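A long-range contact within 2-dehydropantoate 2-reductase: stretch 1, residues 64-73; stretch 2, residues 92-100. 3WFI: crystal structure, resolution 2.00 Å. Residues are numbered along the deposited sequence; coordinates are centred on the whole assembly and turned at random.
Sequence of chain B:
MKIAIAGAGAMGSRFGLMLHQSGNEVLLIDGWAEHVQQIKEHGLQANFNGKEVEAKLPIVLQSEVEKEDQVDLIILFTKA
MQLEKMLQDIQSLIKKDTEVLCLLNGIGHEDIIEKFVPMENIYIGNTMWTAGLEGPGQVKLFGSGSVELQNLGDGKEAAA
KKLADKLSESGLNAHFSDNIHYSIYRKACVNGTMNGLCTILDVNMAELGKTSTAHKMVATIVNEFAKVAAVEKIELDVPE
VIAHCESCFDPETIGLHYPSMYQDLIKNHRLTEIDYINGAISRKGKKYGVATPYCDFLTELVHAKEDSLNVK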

# COMPACT_ATOMS: atom_id res chain seq x y z
N GLU B 64 35.79 -18.29 -7.25
CA GLU B 64 36.99 -19.06 -7.59
C GLU B 64 37.12 -20.33 -6.74
O GLU B 64 38.18 -20.58 -6.16
N VAL B 65 36.06 -21.14 -6.68
CA VAL B 65 36.05 -22.36 -5.86
C VAL B 65 36.30 -23.69 -6.61
O VAL B 65 36.16 -24.76 -6.01
N GLU B 66 36.66 -23.66 -7.89
CA GLU B 66 36.62 -24.89 -8.69
C GLU B 66 37.74 -25.87 -8.37
O GLU B 66 37.63 -27.03 -8.72
N LYS B 67 38.81 -25.43 -7.72
CA LYS B 67 39.87 -26.35 -7.32
C LYS B 67 39.58 -27.10 -6.01
O LYS B 67 40.23 -28.09 -5.72
N GLU B 68 38.61 -26.63 -5.23
CA GLU B 68 38.45 -27.10 -3.86
C GLU B 68 37.64 -28.40 -3.72
O GLU B 68 36.75 -28.68 -4.52
N ASP B 69 37.93 -29.15 -2.66
CA ASP B 69 37.17 -30.36 -2.33
C ASP B 69 35.73 -30.03 -1.98
O ASP B 69 35.43 -29.00 -1.37
N GLN B 70 34.83 -30.95 -2.32
CA GLN B 70 33.46 -30.85 -1.89
C GLN B 70 33.39 -30.97 -0.37
O GLN B 70 34.29 -31.53 0.27
N VAL B 71 32.34 -30.41 0.23
CA VAL B 71 32.26 -30.32 1.68
C VAL B 71 31.06 -31.06 2.24
O VAL B 71 30.07 -31.28 1.53
N ASP B 72 31.15 -31.40 3.52
CA ASP B 72 30.08 -32.06 4.26
C ASP B 72 29.09 -31.04 4.80
O ASP B 72 27.91 -31.33 4.98
N LEU B 73 29.57 -29.83 5.07
CA LEU B 73 28.74 -28.82 5.70
C LEU B 73 29.09 -27.44 5.19
O LEU B 73 30.26 -27.08 5.09
N SER B 92 29.53 -25.99 -6.80
CA SER B 92 30.41 -27.12 -7.10
C SER B 92 30.94 -27.86 -5.85
O SER B 92 31.44 -28.97 -5.96
N LEU B 93 30.81 -27.27 -4.67
CA LEU B 93 31.27 -27.90 -3.43
C LEU B 93 30.20 -28.78 -2.80
O LEU B 93 30.45 -29.45 -1.80
N ILE B 94 29.00 -28.74 -3.37
CA ILE B 94 27.86 -29.45 -2.83
C ILE B 94 27.81 -30.88 -3.39
O ILE B 94 27.69 -31.09 -4.59
N LYS B 95 27.92 -31.85 -2.49
CA LYS B 95 27.68 -33.25 -2.84
C LYS B 95 26.30 -33.64 -2.34
O LYS B 95 25.59 -32.83 -1.74
N LYS B 96 25.90 -34.88 -2.62
CA LYS B 96 24.53 -35.32 -2.36
C LYS B 96 24.13 -35.13 -0.90
O LYS B 96 23.02 -34.71 -0.62
N ASP B 97 25.05 -35.43 0.02
CA ASP B 97 24.77 -35.40 1.46
C ASP B 97 25.22 -34.12 2.17
O ASP B 97 25.25 -34.08 3.40
N THR B 98 25.58 -33.09 1.42
CA THR B 98 26.04 -31.84 2.02
C THR B 98 24.91 -31.19 2.79
O THR B 98 23.79 -31.04 2.28
N GLU B 99 25.20 -30.82 4.04
CA GLU B 99 24.22 -30.15 4.87
C GLU B 99 24.50 -28.66 4.85
O GLU B 99 25.66 -28.24 4.67
N VAL B 100 23.45 -27.87 5.00
CA VAL B 100 23.57 -26.42 5.02
C VAL B 100 22.97 -25.88 6.32
O VAL B 100 21.81 -26.15 6.63

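What fills the space where the turn of stretch 1 meets the 3-10 segment? Leu93 does, with more of its surface covered than any other residue of the contact. Its CA-to-CB bond points sideways, but chi1 m and chi2 t extend the chain along stretch 1, so that CD2 lies 3.7 Å from the O of Glu68 and 3.7 Å from the O of Asp69. CD1 of Leu93 meets CB of Val65 at 4.2 Å. Val65, itself m, points toward stretch 2 and brings CG2 to 3.3 Å from OG of Ser92. Glu66 starts away from the contact, yet its m, m conformation folds the chain back until OE1 stands 3.6 Å from OG of Ser92, a proximity rather than a hydrogen bond.

How does Gln70 use its amide? With chi1 m and chi2 t the side chain is extended, and it runs beside the backbone of stretch 2. NE2 of Gln70 donates to O of Ser92 at 3.2 Å; O of Ile94 is equally near NE2, at 3.2 Å, but the angle is too poor for a bond. On the other side of the amide, OE1 of Gln70 rests 3.7 Å from CB of Lys95. The next residue anchors the backbone: N of Val71 donates to O of Leu93 at 2.9 Å, while its m rotamer sets CG2 4.3 Å from CB of Leu93 and also 4.3 Å from CG2 of Thr98.

Why does Thr98 matter so much for a residue with little covered area? Its m rotamer places OG1 where it can serve both stretches. OG1 of Thr98 donates to O of Val71 at 2.6 Å and accepts from N of Lys95 at 2.9 Å. The second bond spans the type I turn from Lys95 to Thr98, so one hydroxyl braces that turn and ties it to stretch 1.

How do the charged side chains reach each other? Lys95 points toward stretch 1 and, after chi1 p, is t at every remaining torsion; this straight chain passes O of Val71, with CE 3.6 Å from that oxygen, and delivers NZ to OD1 of Asp72 at 2.9 Å in a salt bridge. Asp72 begins away, but its m rotamer brings the carboxylate back. Beyond it, N of Glu99 donates to O of Asp72 at 2.9 Å in the parallel pairing. Leu73 and Glu99 share a face there, and the t, p conformation of Leu73 brings CD1 to 4.1 Å from CB of Glu99.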

# COMPACT_ATOMS: atom_id res chain seq x y z
CB GLU B 64 38.22 -18.15 -7.47
CG GLU B 64 38.17 -16.94 -8.41
CD GLU B 64 39.37 -16.01 -8.30
OE1 GLU B 64 40.15 -16.13 -7.33
OE2 GLU B 64 39.53 -15.15 -9.20
CB VAL B 65 34.69 -22.56 -5.13
CG1 VAL B 65 34.28 -21.32 -4.34
CG2 VAL B 65 33.61 -22.95 -6.11
CB GLU B 66 36.64 -24.59 -10.19
CG GLU B 66 35.42 -23.82 -10.69
CD GLU B 66 34.11 -24.61 -10.59
OE1 GLU B 66 34.13 -25.86 -10.44
OE2 GLU B 66 33.05 -23.95 -10.68
CB LYS B 67 41.21 -25.61 -7.20
CG LYS B 67 41.64 -24.91 -8.47
CD LYS B 67 43.15 -24.77 -8.55
CE LYS B 67 43.61 -24.44 -9.95
NZ LYS B 67 42.95 -23.22 -10.46
CB GLU B 68 37.81 -26.01 -2.98
CG GLU B 68 38.36 -24.61 -3.14
CD GLU B 68 39.86 -24.51 -2.94
OE1 GLU B 68 40.37 -25.07 -1.94
OE2 GLU B 68 40.54 -23.88 -3.77
CB ASP B 69 37.74 -31.07 -1.09
CG ASP B 69 39.11 -31.63 -1.30
OD1 ASP B 69 39.57 -31.77 -2.46
OD2 ASP B 69 39.74 -31.95 -0.28
CB GLN B 70 32.62 -31.91 -2.60
CG GLN B 70 32.49 -31.64 -4.10
CD GLN B 70 31.53 -32.60 -4.77
OE1 GLN B 70 31.63 -33.81 -4.60
NE2 GLN B 70 30.61 -32.06 -5.57
CB VAL B 71 32.20 -28.85 2.18
CG1 VAL B 71 33.46 -28.12 1.79
CG2 VAL B 71 30.97 -28.12 1.66
CB ASP B 72 30.66 -32.86 5.45
CG ASP B 72 31.72 -33.86 5.03
OD1 ASP B 72 31.44 -34.68 4.13
OD2 ASP B 72 32.81 -33.84 5.62
CB LEU B 73 28.92 -28.87 7.22
CG LEU B 73 28.26 -27.77 8.06
CD1 LEU B 73 26.75 -27.90 8.07
CD2 LEU B 73 28.80 -27.86 9.49
CB SER B 92 31.60 -26.66 -7.96
OG SER B 92 32.52 -25.88 -7.20
CB LEU B 93 31.68 -26.86 -2.39
CG LEU B 93 32.68 -25.84 -2.96
CD1 LEU B 93 33.12 -24.83 -1.90
CD2 LEU B 93 33.88 -26.52 -3.59
CB ILE B 94 26.54 -28.72 -3.17
CG1 ILE B 94 26.57 -27.30 -2.58
CG2 ILE B 94 25.33 -29.50 -2.66
CD1 ILE B 94 25.38 -26.45 -2.95
CB LYS B 95 28.79 -34.16 -2.30
CG LYS B 95 29.16 -33.99 -0.84
CD LYS B 95 30.33 -34.86 -0.46
CE LYS B 95 30.56 -34.83 1.04
NZ LYS B 95 31.88 -35.41 1.40
CB LYS B 96 24.37 -36.79 -2.78
CG LYS B 96 22.94 -37.29 -2.76
CD LYS B 96 22.78 -38.64 -3.46
CE LYS B 96 23.65 -39.73 -2.83
NZ LYS B 96 23.40 -39.91 -1.37
CB ASP B 97 25.46 -36.60 2.12
CG ASP B 97 24.86 -37.92 1.69
OD1 ASP B 97 23.76 -37.91 1.10
OD2 ASP B 97 25.49 -38.98 1.94
CB THR B 98 26.58 -30.86 0.97
OG1 THR B 98 27.76 -31.40 0.38
CG2 THR B 98 26.89 -29.51 1.61
CB GLU B 99 24.27 -30.70 6.30
CG GLU B 99 23.92 -32.17 6.34
CD GLU B 99 23.74 -32.72 7.74
OE1 GLU B 99 24.57 -32.46 8.62
OE2 GLU B 99 22.75 -33.45 7.95
CB VAL B 100 22.82 -25.76 3.85
CG1 VAL B 100 22.93 -24.24 3.92
CG2 VAL B 100 23.34 -26.26 2.51